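Local coordinates for ribosome-binding factor A (Thermus thermophilus, PDB 2DYJ), which binds free 30S ribosomal subunits, assists the late maturation of their functional core and is required for efficient processing of 16S rRNA, at residues Ala35-Lys40 against Ser46-Ala51; Leu16-Gln21 against Ala74-Met79; Arg60-Ala65 against Leu85-Trp90. One frame throughout, in Å; residues are numbered along the deposited sequence.

Interaction 1: residues Ala35-Lys40 against Ser46-Ala51; sequences AVRLSK and SVYVEA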
ATOM      1  N   ALA A  35       2.142  -3.256   7.365  1.00 19.26           N
ATOM      2  CA  ALA A  35       1.535  -2.130   8.062  1.00 17.12           C
ATOM      3  C   ALA A  35       1.463  -0.924   7.145  1.00 16.92           C
ATOM      4  O   ALA A  35       2.063  -0.922   6.080  1.00 15.48           O
ATOM      5  CB  ALA A  35       2.373  -1.797   9.293  1.00 22.43           C
ATOM      6  N   VAL A  36       0.695   0.079   7.552  1.00 16.50           N
ATOM      7  CA  VAL A  36       0.592   1.331   6.808  1.00 13.95           C
ATOM      8  C   VAL A  36       0.536   2.425   7.850  1.00 20.23           C
ATOM      9  O   VAL A  36       0.118   2.190   8.988  1.00 22.72           O
ATOM     10  CB  VAL A  36      -0.677   1.408   5.909  1.00 11.13           C
ATOM     11  CG1 VAL A  36      -0.713   0.200   4.975  1.00 15.17           C
ATOM     12  CG2 VAL A  36      -1.952   1.478   6.763  1.00 22.34           C
ATOM     13  N   ARG A  37       0.975   3.616   7.473  1.00 18.01           N
ATOM     14  CA  ARG A  37       0.946   4.754   8.377  1.00 14.58           C
ATOM     15  C   ARG A  37       0.595   5.963   7.523  1.00 15.16           C
ATOM     16  O   ARG A  37       1.258   6.233   6.524  1.00 12.23           O
ATOM     17  CB  ARG A  37       2.313   4.934   9.031  1.00 17.77           C
ATOM     18  CG  ARG A  37       2.395   6.116   9.983  1.00 31.34           C
ATOM     19  CD  ARG A  37       3.849   6.395  10.345  1.00 40.41           C
ATOM     20  NE  ARG A  37       4.642   6.665   9.144  1.00 48.61           N
ATOM     21  CZ  ARG A  37       5.960   6.832   9.135  1.00 54.18           C
ATOM     22  NH1 ARG A  37       6.650   6.758  10.270  1.00 53.29           N
ATOM     23  NH2 ARG A  37       6.589   7.072   7.988  1.00 56.93           N
ATOM     24  N   LEU A  38      -0.465   6.667   7.901  1.00 15.33           N
ATOM     25  CA  LEU A  38      -0.908   7.842   7.150  1.00 16.41           C
ATOM     26  C   LEU A  38      -0.239   9.093   7.705  1.00 18.91           C
ATOM     27  O   LEU A  38      -0.027   9.196   8.916  1.00 14.74           O
ATOM     28  CB  LEU A  38      -2.433   7.963   7.265  1.00 27.88           C
ATOM     29  CG  LEU A  38      -3.229   8.768   6.237  1.00 28.57           C
ATOM     30  CD1 LEU A  38      -2.975   8.247   4.840  1.00 27.30           C
ATOM     31  CD2 LEU A  38      -4.717   8.671   6.579  1.00 33.27           C
ATOM     32  N   SER A  39       0.115  10.034   6.828  1.00 15.95           N
ATOM     33  CA  SER A  39       0.726  11.283   7.273  1.00 19.51           C
ATOM     34  C   SER A  39      -0.308  12.080   8.075  1.00 20.59           C
ATOM     35  O   SER A  39      -1.518  11.871   7.938  1.00 19.71           O
ATOM     36  CB  SER A  39       1.234  12.111   6.067  1.00 15.01           C
ATOM     37  OG  SER A  39       0.201  12.399   5.133  1.00 17.32           O
ATOM     38  N   LYS A  40       0.178  12.985   8.917  1.00 21.55           N
ATOM     39  CA  LYS A  40      -0.677  13.813   9.774  1.00 23.64           C
ATOM     40  C   LYS A  40      -1.921  14.365   9.086  1.00 22.82           C
ATOM     41  O   LYS A  40      -3.016  14.334   9.644  1.00 25.15           O
ATOM     42  CB  LYS A  40       0.129  14.993  10.330  1.00 29.45           C
ATOM     43  CG  LYS A  40       1.426  14.606  11.022  1.00 42.42           C
ATOM     44  CD  LYS A  40       2.290  15.842  11.276  1.00 52.83           C
ATOM     45  CE  LYS A  40       3.638  15.478  11.885  1.00 54.09           C
ATOM     46  NZ  LYS A  40       4.528  16.671  12.011  1.00 60.06           N
ATOM     47  N   SER A  46       2.182   5.618   3.932  1.00 10.58           N
ATOM     48  CA  SER A  46       3.417   4.838   3.826  1.00  9.33           C
ATOM     49  C   SER A  46       2.947   3.410   3.998  1.00 13.81           C
ATOM     50  O   SER A  46       2.237   3.100   4.957  1.00 12.33           O
ATOM     51  CB  SER A  46       4.394   5.210   4.943  1.00 11.33           C
ATOM     52  OG  SER A  46       4.859   6.533   4.761  1.00 14.45           O
ATOM     53  N   VAL A  47       3.352   2.545   3.073  1.00  9.92           N
ATOM     54  CA  VAL A  47       2.933   1.143   3.049  1.00 11.39           C
ATOM     55  C   VAL A  47       4.164   0.275   3.210  1.00  8.21           C
ATOM     56  O   VAL A  47       5.052   0.303   2.372  1.00 11.94           O
ATOM     57  CB  VAL A  47       2.262   0.827   1.692  1.00 12.01           C
ATOM     58  CG1 VAL A  47       1.719  -0.604   1.694  1.00 12.96           C
ATOM     59  CG2 VAL A  47       1.131   1.845   1.403  1.00 12.29           C
ATOM     60  N   TYR A  48       4.219  -0.479   4.303  1.00 16.57           N
ATOM     61  CA  TYR A  48       5.379  -1.325   4.607  1.00 15.16           C
ATOM     62  C   TYR A  48       5.106  -2.764   4.181  1.00 14.35           C
ATOM     63  O   TYR A  48       4.163  -3.393   4.647  1.00 14.92           O
ATOM     64  CB  TYR A  48       5.668  -1.226   6.103  1.00 13.14           C
ATOM     65  CG  TYR A  48       5.908   0.201   6.555  1.00 14.08           C
ATOM     66  CD1 TYR A  48       7.170   0.793   6.459  1.00 11.25           C
ATOM     67  CD2 TYR A  48       4.849   0.993   6.997  1.00 12.47           C
ATOM     68  CE1 TYR A  48       7.359   2.144   6.786  1.00 15.83           C
ATOM     69  CE2 TYR A  48       5.031   2.335   7.327  1.00 12.99           C
ATOM     70  CZ  TYR A  48       6.279   2.904   7.219  1.00 16.83           C
ATOM     71  OH  TYR A  48       6.429   4.231   7.547  1.00 16.37           O
ATOM     72  N   VAL A  49       5.949  -3.289   3.300  1.00 13.04           N
ATOM     73  CA  VAL A  49       5.713  -4.624   2.774  1.00 13.20           C
ATOM     74  C   VAL A  49       6.828  -5.642   2.960  1.00 17.36           C
ATOM     75  O   VAL A  49       8.004  -5.282   3.070  1.00 17.03           O
ATOM     76  CB  VAL A  49       5.417  -4.538   1.264  1.00 18.00           C
ATOM     77  CG1 VAL A  49       4.197  -3.682   1.030  1.00 15.04           C
ATOM     78  CG2 VAL A  49       6.623  -3.932   0.526  1.00 13.86           C
ATOM     79  N   GLU A  50       6.439  -6.914   2.981  1.00 17.81           N
ATOM     80  CA  GLU A  50       7.405  -8.012   3.088  1.00 19.78           C
ATOM     81  C   GLU A  50       7.409  -8.735   1.737  1.00 15.83           C
ATOM     82  O   GLU A  50       6.420  -9.368   1.356  1.00 14.34           O
ATOM     83  CB  GLU A  50       7.010  -9.006   4.191  1.00 17.11           C
ATOM     84  CG  GLU A  50       7.886 -10.294   4.186  1.00 22.17           C
ATOM     85  CD  GLU A  50       7.372 -11.410   5.106  1.00 29.35           C
ATOM     86  OE1 GLU A  50       6.192 -11.369   5.505  1.00 32.03           O
ATOM     87  OE2 GLU A  50       8.144 -12.348   5.420  1.00 31.10           O
ATOM     88  N   ALA A  51       8.508  -8.623   1.002  1.00 16.01           N
ATOM     89  CA  ALA A  51       8.604  -9.280  -0.296  1.00 18.47           C
ATOM     90  C   ALA A  51       9.186 -10.666  -0.121  1.00 22.51           C
ATOM     91  O   ALA A  51       9.980 -10.913   0.785  1.00 21.29           O
ATOM     92  CB  ALA A  51       9.485  -8.467  -1.249  1.00 17.62           C
TER
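Ala35-Leu38 and Ser46-Glu50 run antiparallel with their axes 4.8 Å apart, Ala35 facing Tyr48 and Arg37 facing Ser46 as hydrogen-bonded pairs and Val36 facing Val47 as the non-hydrogen-bonded pair between them. Tyr48 N gives Ala35 O a nearly straight bond of 2.8 Å, whereas the return bond from Ala35 N is weak. Both bonds of the Arg37-Ser46 pair are well formed, and Val36 CA adds a C-H...O contact to Ser46 O. These are the two arms of a beta hairpin, strands 32-38 and 44-50, in the KH-type sheet of the RbfA family; Val36 and Val47 lie side by side on its helix-covered face, Val36 CG1 to Val47 CG1 at 4.2 Å, Val36 against Glu9 and Lys13 and Val47 against Leu16 of helix 5-21. On the face with Ala35, Arg37 and Ser46, the end of the Tyr48 side chain swings toward strand 32-38, its ring edge passing Ala35 O to reach Arg37 CB. Arg37 starts extended but bends at chi3 (58°), which brings one face of its guanidinium over Tyr48 OH. Arg37 NH2 comes within 2.9 Å of Tyr48 OH, yet the angle is too poor for a hydrogen bond; guanidinium and ring planes are 82° apart. Ser46 OG is instead bonded to Glu86 on the next strand.

Interaction 2: residues Leu16-Gln21 against Ala74-Met79; sequences LAEEIQ and ARRVRM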
ATOM      1  N   LEU A  16      -5.693  -2.299   0.653  1.00 18.82           N
ATOM      2  CA  LEU A  16      -4.519  -2.323  -0.209  1.00 23.84           C
ATOM      3  C   LEU A  16      -3.931  -3.732  -0.310  1.00 21.37           C
ATOM      4  O   LEU A  16      -3.462  -4.146  -1.368  1.00 23.66           O
ATOM      5  CB  LEU A  16      -3.484  -1.323   0.328  1.00 24.34           C
ATOM      6  CG  LEU A  16      -2.458  -0.760  -0.659  1.00 27.74           C
ATOM      7  CD1 LEU A  16      -3.143  -0.295  -1.931  1.00 20.24           C
ATOM      8  CD2 LEU A  16      -1.716   0.392   0.004  1.00 26.43           C
ATOM      9  N   ALA A  17      -3.955  -4.478   0.787  1.00 17.81           N
ATOM     10  CA  ALA A  17      -3.433  -5.840   0.750  1.00 22.83           C
ATOM     11  C   ALA A  17      -4.229  -6.627  -0.289  1.00 22.14           C
ATOM     12  O   ALA A  17      -3.674  -7.443  -1.020  1.00 20.01           O
ATOM     13  CB  ALA A  17      -3.549  -6.497   2.138  1.00 21.01           C
ATOM     14  N   GLU A  18      -5.535  -6.380  -0.361  1.00 22.27           N
ATOM     15  CA  GLU A  18      -6.373  -7.077  -1.330  1.00 21.00           C
ATOM     16  C   GLU A  18      -6.152  -6.599  -2.758  1.00 20.04           C
ATOM     17  O   GLU A  18      -6.149  -7.403  -3.695  1.00 15.62           O
ATOM     18  CB  GLU A  18      -7.850  -6.923  -0.960  1.00 23.47           C
ATOM     19  CG  GLU A  18      -8.233  -7.727   0.273  1.00 29.00           C
ATOM     20  CD  GLU A  18      -9.682  -7.535   0.689  1.00 32.94           C
ATOM     21  OE1 GLU A  18     -10.083  -8.112   1.721  1.00 34.88           O
ATOM     22  OE2 GLU A  18     -10.413  -6.808  -0.009  1.00 33.03           O
ATOM     23  N   GLU A  19      -5.981  -5.291  -2.934  1.00 21.45           N
ATOM     24  CA  GLU A  19      -5.756  -4.747  -4.263  1.00 15.41           C
ATOM     25  C   GLU A  19      -4.396  -5.164  -4.818  1.00 19.24           C
ATOM     26  O   GLU A  19      -4.246  -5.356  -6.016  1.00 16.54           O
ATOM     27  CB  GLU A  19      -5.877  -3.219  -4.256  1.00 17.72           C
ATOM     28  CG  GLU A  19      -7.285  -2.724  -3.942  1.00 22.77           C
ATOM     29  CD  GLU A  19      -8.345  -3.444  -4.763  1.00 21.02           C
ATOM     30  OE1 GLU A  19      -8.111  -3.677  -5.970  1.00 25.49           O
ATOM     31  OE2 GLU A  19      -9.413  -3.769  -4.199  1.00 27.04           O
ATOM     32  N   ILE A  20      -3.401  -5.305  -3.951  1.00 15.73           N
ATOM     33  CA  ILE A  20      -2.087  -5.724  -4.419  1.00 15.11           C
ATOM     34  C   ILE A  20      -2.181  -7.197  -4.855  1.00 17.99           C
ATOM     35  O   ILE A  20      -1.642  -7.598  -5.891  1.00 16.65           O
ATOM     36  CB  ILE A  20      -1.039  -5.561  -3.294  1.00 15.48           C
ATOM     37  CG1 ILE A  20      -0.779  -4.070  -3.067  1.00 14.22           C
ATOM     38  CG2 ILE A  20       0.236  -6.320  -3.638  1.00 13.34           C
ATOM     39  CD1 ILE A  20       0.184  -3.742  -1.915  1.00 16.72           C
ATOM     40  N   GLN A  21      -2.885  -8.000  -4.063  1.00 21.76           N
ATOM     41  CA  GLN A  21      -3.054  -9.413  -4.382  1.00 25.09           C
ATOM     42  C   GLN A  21      -3.731  -9.536  -5.743  1.00 23.15           C
ATOM     43  O   GLN A  21      -3.522 -10.510  -6.453  1.00 24.52           O
ATOM     44  CB  GLN A  21      -3.910 -10.096  -3.306  1.00 31.06           C
ATOM     45  CG  GLN A  21      -3.209 -11.198  -2.509  1.00 42.98           C
ATOM     46  CD  GLN A  21      -3.541 -12.605  -3.010  1.00 46.07           C
ATOM     47  OE1 GLN A  21      -3.375 -12.917  -4.197  1.00 51.14           O
ATOM     48  NE2 GLN A  21      -4.010 -13.461  -2.104  1.00 44.27           N
ATOM     49  N   ALA A  74      -9.821   4.285  -4.234  1.00 18.38           N
ATOM     50  CA  ALA A  74     -10.855   5.302  -4.338  1.00 17.22           C
ATOM     51  C   ALA A  74     -12.228   4.679  -4.546  1.00 22.27           C
ATOM     52  O   ALA A  74     -13.253   5.300  -4.243  1.00 19.36           O
ATOM     53  CB  ALA A  74     -10.551   6.278  -5.477  1.00 17.99           C
ATOM     54  N   ARG A  75     -12.241   3.463  -5.070  1.00 20.62           N
ATOM     55  CA  ARG A  75     -13.497   2.762  -5.325  1.00 28.91           C
ATOM     56  C   ARG A  75     -14.077   2.077  -4.093  1.00 29.22           C
ATOM     57  O   ARG A  75     -15.232   1.655  -4.108  1.00 30.69           O
ATOM     58  CB  ARG A  75     -13.303   1.733  -6.447  1.00 28.65           C
ATOM     59  CG  ARG A  75     -13.155   2.365  -7.827  1.00 28.26           C
ATOM     60  CD  ARG A  75     -13.151   1.322  -8.934  1.00 26.23           C
ATOM     61  NE  ARG A  75     -11.887   0.607  -9.033  1.00 30.13           N
ATOM     62  CZ  ARG A  75     -10.883   0.928  -9.848  1.00 26.08           C
ATOM     63  NH1 ARG A  75     -10.973   1.971 -10.669  1.00 24.90           N
ATOM     64  NH2 ARG A  75      -9.777   0.197  -9.833  1.00 22.23           N
ATOM     65  N   ARG A  76     -13.297   1.980  -3.019  1.00 23.53           N
ATOM     66  CA  ARG A  76     -13.791   1.309  -1.829  1.00 25.81           C
ATOM     67  C   ARG A  76     -13.629   2.009  -0.496  1.00 26.51           C
ATOM     68  O   ARG A  76     -14.129   1.520   0.523  1.00 23.14           O
ATOM     69  CB  ARG A  76     -13.199  -0.099  -1.731  1.00 29.39           C
ATOM     70  CG  ARG A  76     -11.699  -0.195  -1.876  1.00 31.14           C
ATOM     71  CD  ARG A  76     -11.267  -1.660  -1.924  1.00 28.94           C
ATOM     72  NE  ARG A  76     -11.461  -2.357  -0.649  1.00 30.83           N
ATOM     73  CZ  ARG A  76     -11.085  -3.616  -0.430  1.00 30.09           C
ATOM     74  NH1 ARG A  76     -10.507  -4.317  -1.397  1.00 22.13           N
ATOM     75  NH2 ARG A  76     -11.251  -4.168   0.763  1.00 24.51           N
ATOM     76  N   VAL A  77     -12.934   3.142  -0.490  1.00 23.70           N
ATOM     77  CA  VAL A  77     -12.741   3.900   0.737  1.00 26.75           C
ATOM     78  C   VAL A  77     -13.346   5.274   0.532  1.00 29.62           C
ATOM     79  O   VAL A  77     -13.170   5.891  -0.520  1.00 32.93           O
ATOM     80  CB  VAL A  77     -11.244   4.054   1.101  1.00 32.27           C
ATOM     81  CG1 VAL A  77     -11.104   4.846   2.405  1.00 34.53           C
ATOM     82  CG2 VAL A  77     -10.603   2.689   1.246  1.00 30.32           C
ATOM     83  N   ARG A  78     -14.068   5.754   1.535  1.00 31.24           N
ATOM     84  CA  ARG A  78     -14.708   7.055   1.427  1.00 29.82           C
ATOM     85  C   ARG A  78     -13.791   8.163   1.928  1.00 28.64           C
ATOM     86  O   ARG A  78     -13.611   8.339   3.132  1.00 30.37           O
ATOM     87  CB  ARG A  78     -16.020   7.055   2.217  1.00 35.17           C
ATOM     88  CG  ARG A  78     -16.995   8.139   1.785  1.00 41.52           C
ATOM     89  CD  ARG A  78     -17.229   8.078   0.274  1.00 56.35           C
ATOM     90  NE  ARG A  78     -18.103   9.149  -0.205  1.00 63.14           N
ATOM     91  CZ  ARG A  78     -19.407   9.219   0.045  1.00 67.11           C
ATOM     92  NH1 ARG A  78     -19.997   8.274   0.770  1.00 67.21           N
ATOM     93  NH2 ARG A  78     -20.119  10.236  -0.423  1.00 69.12           N
ATOM     94  N   MET A  79     -13.198   8.887   0.986  1.00 27.11           N
ATOM     95  CA  MET A  79     -12.297  10.002   1.270  1.00 23.91           C
ATOM     96  C   MET A  79     -12.408  10.919   0.057  1.00 23.62           C
ATOM     97  O   MET A  79     -12.383  10.449  -1.076  1.00 24.80           O
ATOM     98  CB  MET A  79     -10.837   9.531   1.394  1.00 26.46           C
ATOM     99  CG  MET A  79     -10.439   8.892   2.715  1.00 32.61           C
ATOM    100  SD  MET A  79      -8.645   8.557   2.789  1.00 28.13           S
ATOM    101  CE  MET A  79      -8.025  10.241   3.048  1.00 30.04           C
TER
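One oxygen, Glu18 OE2, takes both terminal nitrogens of Arg76, an end-on grip that converges on a single atom instead of pairing two nitrogens with two oxygens. Arg76 NH1 and Arg76 NH2 each stand 2.9 Å from Glu18 OE2, and both bonds are bent, near 144° at the hydrogen. The oxygen lies close to the guanidinium plane, at its edge. Seen from the carboxylate the fit is less regular: the two planes are 49° apart, and both nitrogens come from the same face of the acid group, NH2 from well above its plane and NH1 on the anti side.

Arg76 NH1 has a second acid partner. Glu19 OE2 accepts from Arg76 NH1 at 3.1 Å through its anti lone pair, with the carboxylate turned 82° from the guanidinium, so the three residues make a salt-bridge network. Glu18 reaches out with an extended chain beyond CG, while Glu19 folds at chi2, which carries its carboxylate back past the arginine's aliphatic part and leaves Glu19 OE2 3.6 Å from Arg76 CD.

The network ties the last turns of helix 5-21 to the loop that follows helix 66-74. The Glu19 side chain also touches Leu69 and Ala72 of that helix, and Arg76 touches Ala15. Glu18 and Arg76 are exposed, so the contact lies at the surface. With two acids sharing one arginine, neighbouring like charges on the helix are probably compensated only in part; the positive charge would nonetheless be expected to favour the ionised form of both acids.

Interaction 3: residues Arg60-Ala65 against Leu85-Trp90; sequences RALSRA and LEFLPW
Leu62 and Phe87 make the apolar part of this contact, a CH-pi arrangement in which Leu62 CB sits over the centre of the Phe87 ring, 3.4 Å from the centroid and only 7° off the ring normal. The rest of the leucine continues along the same face: Leu62 CD1 approaches Phe87 CD1 at 3.6 Å, and Leu62 CD2 lies near Phe87 CE1. With CG anti to the carbonyl carbon (chi1 -60°), the Phe87 ring is carried off strand 84-89 to lay one face against Leu62 of helix 55-64. There Phe87 CE2 meets Leu62 O at 3.4 Å, and Phe87 CD2 lies close to Ser63 N. Leu59, Leu69 and Val47 also touch the Phe87 side chain, which places it in the hydrophobic core between the sheet and helices 55-64 and 66-74.

The polar part passes through water. A single molecule gives a hydrogen to Phe87 O at 3.0 Å and is also hydrogen-bonded to Ser63 OG, at the same length. Ser63 OG is bonded to Leu59 O as well, one turn back along its own helix. No direct hydrogen bond joins Arg60-Ala65 to Leu85-Trp90: hydrophobic contact over the ring holds the buried side, while the water bridges the strand carbonyl to the exposed serine.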
ATOM      1  N   ARG A  60       9.562  -1.594  -6.675  1.00 15.26           N
ATOM      2  CA  ARG A  60       9.434  -0.871  -7.945  1.00 17.67           C
ATOM      3  C   ARG A  60       8.113  -1.198  -8.597  1.00 16.03           C
ATOM      4  O   ARG A  60       7.489  -0.331  -9.214  1.00 16.73           O
ATOM      5  CB  ARG A  60      10.559  -1.229  -8.915  1.00 18.04           C
ATOM      6  CG  ARG A  60      11.850  -0.490  -8.653  1.00 25.76           C
ATOM      7  CD  ARG A  60      12.770  -0.619  -9.868  1.00 29.41           C
ATOM      8  NE  ARG A  60      13.273  -1.980 -10.029  1.00 28.65           N
ATOM      9  CZ  ARG A  60      14.314  -2.472  -9.370  1.00 27.61           C
ATOM     10  NH1 ARG A  60      14.973  -1.715  -8.497  1.00 31.41           N
ATOM     11  NH2 ARG A  60      14.705  -3.720  -9.597  1.00 32.83           N
ATOM     12  N   ALA A  61       7.704  -2.458  -8.465  1.00 16.11           N
ATOM     13  CA  ALA A  61       6.445  -2.930  -9.035  1.00 16.61           C
ATOM     14  C   ALA A  61       5.257  -2.207  -8.410  1.00 18.91           C
ATOM     15  O   ALA A  61       4.309  -1.821  -9.112  1.00 15.15           O
ATOM     16  CB  ALA A  61       6.306  -4.454  -8.843  1.00 12.51           C
ATOM     17  N   LEU A  62       5.298  -2.024  -7.095  1.00 14.59           N
ATOM     18  CA  LEU A  62       4.216  -1.320  -6.405  1.00 10.36           C
ATOM     19  C   LEU A  62       4.225   0.140  -6.809  1.00  9.40           C
ATOM     20  O   LEU A  62       3.184   0.721  -7.140  1.00 12.04           O
ATOM     21  CB  LEU A  62       4.396  -1.443  -4.891  1.00 12.13           C
ATOM     22  CG  LEU A  62       4.171  -2.849  -4.335  1.00 14.78           C
ATOM     23  CD1 LEU A  62       4.763  -2.947  -2.906  1.00 14.82           C
ATOM     24  CD2 LEU A  62       2.657  -3.145  -4.355  1.00 13.32           C
ATOM     25  N   SER A  63       5.409   0.745  -6.792  1.00  8.60           N
ATOM     26  CA  SER A  63       5.537   2.155  -7.167  1.00 11.12           C
ATOM     27  C   SER A  63       4.982   2.378  -8.582  1.00 14.30           C
ATOM     28  O   SER A  63       4.310   3.373  -8.860  1.00 14.06           O
ATOM     29  CB  SER A  63       7.011   2.573  -7.127  1.00 15.13           C
ATOM     30  OG  SER A  63       7.459   2.654  -5.788  1.00 19.58           O
ATOM     31  N   ARG A  64       5.268   1.446  -9.481  1.00 14.44           N
ATOM     32  CA  ARG A  64       4.785   1.591 -10.852  1.00 17.91           C
ATOM     33  C   ARG A  64       3.271   1.474 -10.896  1.00 18.41           C
ATOM     34  O   ARG A  64       2.614   2.108 -11.733  1.00 19.34           O
ATOM     35  CB  ARG A  64       5.407   0.533 -11.758  1.00 21.22           C
ATOM     36  CG  ARG A  64       4.933   0.640 -13.202  1.00 32.61           C
ATOM     37  CD  ARG A  64       5.569  -0.410 -14.072  1.00 41.13           C
ATOM     38  NE  ARG A  64       5.015  -0.395 -15.423  1.00 49.47           N
ATOM     39  CZ  ARG A  64       5.382  -1.234 -16.387  1.00 52.35           C
ATOM     40  NH1 ARG A  64       6.311  -2.155 -16.149  1.00 46.12           N
ATOM     41  NH2 ARG A  64       4.815  -1.156 -17.585  1.00 49.46           N
ATOM     42  N   ALA A  65       2.719   0.677  -9.978  1.00 14.95           N
ATOM     43  CA  ALA A  65       1.282   0.454  -9.905  1.00 16.42           C
ATOM     44  C   ALA A  65       0.576   1.470  -9.023  1.00 17.04           C
ATOM     45  O   ALA A  65      -0.623   1.347  -8.798  1.00 13.79           O
ATOM     46  CB  ALA A  65       1.001  -0.960  -9.351  1.00 17.96           C
ATOM     47  N   LEU A  85       0.551   6.884  -2.386  1.00 13.88           N
ATOM     48  CA  LEU A  85       1.245   5.798  -1.697  1.00 11.23           C
ATOM     49  C   LEU A  85       2.759   5.794  -1.811  1.00 11.69           C
ATOM     50  O   LEU A  85       3.299   6.021  -2.888  1.00  9.35           O
ATOM     51  CB  LEU A  85       0.731   4.465  -2.232  1.00  9.61           C
ATOM     52  CG  LEU A  85      -0.805   4.453  -2.378  1.00 15.22           C
ATOM     53  CD1 LEU A  85      -1.282   3.197  -3.151  1.00 13.80           C
ATOM     54  CD2 LEU A  85      -1.415   4.477  -0.979  1.00 11.19           C
ATOM     55  N   GLU A  86       3.427   5.512  -0.692  1.00 10.27           N
ATOM     56  CA  GLU A  86       4.880   5.414  -0.666  1.00 11.51           C
ATOM     57  C   GLU A  86       5.147   3.980  -0.206  1.00 11.53           C
ATOM     58  O   GLU A  86       4.621   3.562   0.824  1.00 12.26           O
ATOM     59  CB  GLU A  86       5.451   6.409   0.343  1.00 15.95           C
ATOM     60  CG  GLU A  86       6.951   6.308   0.505  1.00 17.15           C
ATOM     61  CD  GLU A  86       7.459   7.101   1.695  1.00 22.51           C
ATOM     62  OE1 GLU A  86       6.662   7.367   2.622  1.00 17.18           O
ATOM     63  OE2 GLU A  86       8.663   7.435   1.708  1.00 21.79           O
ATOM     64  N   PHE A  87       5.943   3.222  -0.962  1.00 10.41           N
ATOM     65  CA  PHE A  87       6.193   1.837  -0.584  1.00 10.40           C
ATOM     66  C   PHE A  87       7.567   1.659   0.031  1.00 12.69           C
ATOM     67  O   PHE A  87       8.574   2.058  -0.555  1.00 10.43           O
ATOM     68  CB  PHE A  87       6.023   0.950  -1.799  1.00 12.75           C
ATOM     69  CG  PHE A  87       4.637   1.037  -2.385  1.00  9.51           C
ATOM     70  CD1 PHE A  87       3.595   0.313  -1.829  1.00  8.10           C
ATOM     71  CD2 PHE A  87       4.382   1.878  -3.473  1.00 11.53           C
ATOM     72  CE1 PHE A  87       2.286   0.419  -2.355  1.00 13.86           C
ATOM     73  CE2 PHE A  87       3.081   1.993  -4.009  1.00  9.25           C
ATOM     74  CZ  PHE A  87       2.040   1.259  -3.444  1.00 14.16           C
ATOM     75  N   LEU A  88       7.586   1.043   1.209  1.00 12.06           N
ATOM     76  CA  LEU A  88       8.826   0.832   1.954  1.00 10.70           C
ATOM     77  C   LEU A  88       8.976  -0.609   2.421  1.00 11.93           C
ATOM     78  O   LEU A  88       8.004  -1.349   2.531  1.00 13.26           O
ATOM     79  CB  LEU A  88       8.840   1.749   3.190  1.00 12.46           C
ATOM     80  CG  LEU A  88       8.698   3.257   2.901  1.00 13.78           C
ATOM     81  CD1 LEU A  88       8.339   4.025   4.159  1.00 22.60           C
ATOM     82  CD2 LEU A  88      10.010   3.779   2.321  1.00 24.16           C
ATOM     83  N   PRO A  89      10.217  -1.031   2.706  1.00 17.36           N
ATOM     84  CA  PRO A  89      10.464  -2.397   3.178  1.00 17.82           C
ATOM     85  C   PRO A  89       9.885  -2.532   4.595  1.00 16.44           C
ATOM     86  O   PRO A  89       9.816  -1.534   5.332  1.00 16.16           O
ATOM     87  CB  PRO A  89      11.985  -2.496   3.156  1.00 20.12           C
ATOM     88  CG  PRO A  89      12.410  -1.081   3.451  1.00 23.66           C
ATOM     89  CD  PRO A  89      11.477  -0.282   2.563  1.00 18.38           C
ATOM     90  N   TRP A  90       9.475  -3.746   4.971  1.00 18.88           N
ATOM     91  CA  TRP A  90       8.879  -3.973   6.289  1.00 20.10           C
ATOM     92  C   TRP A  90       9.770  -3.581   7.449  1.00 22.08           C
ATOM     93  O   TRP A  90       9.278  -3.240   8.521  1.00 23.18           O
ATOM     94  CB  TRP A  90       8.462  -5.440   6.483  1.00 28.11           C
ATOM     95  CG  TRP A  90       9.611  -6.392   6.746  1.00 37.86           C
ATOM     96  CD1 TRP A  90      10.399  -7.003   5.811  1.00 41.92           C
ATOM     97  CD2 TRP A  90      10.099  -6.831   8.030  1.00 40.27           C
ATOM     98  NE1 TRP A  90      11.344  -7.793   6.429  1.00 45.61           N
ATOM     99  CE2 TRP A  90      11.184  -7.706   7.788  1.00 44.41           C
ATOM    100  CE3 TRP A  90       9.722  -6.572   9.360  1.00 43.51           C
ATOM    101  CZ2 TRP A  90      11.902  -8.326   8.828  1.00 44.43           C
ATOM    102  CZ3 TRP A  90      10.438  -7.191  10.398  1.00 36.47           C
ATOM    103  CH2 TRP A  90      11.513  -8.056  10.120  1.00 41.37           C
TER
HETATM  104  O   HOH W   1       9.249   2.488  -3.408  1.00 27.69           O

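Overall arrangement
Interactions 1 and 3 are built on one sheet, with strand order 32-38, 44-50, 84-89, and the helix of interaction 2 packs against it. Interactions 1 and 3 have centres about 10 Å apart and meet where central strand 44-50 pairs in parallel with 84-89, through probable hydrogen bonds Val47 N to Glu86 O (2.8 Å) and Val47 O to Leu88 N (2.9 Å). Interaction 2 lies at the surface, its centre about 14 Å from that of interaction 1 and 15 Å from that of interaction 3, but its helix reaches both: Leu16 CD2 packs on Val47 CG2 at 3.5 Å, and Ile20 CD1 on Leu62 CD2 at 3.5 Å. Along the chain, both segments of interaction 1 fall between those of interaction 2, whereas the segments of interactions 2 and 3 alternate.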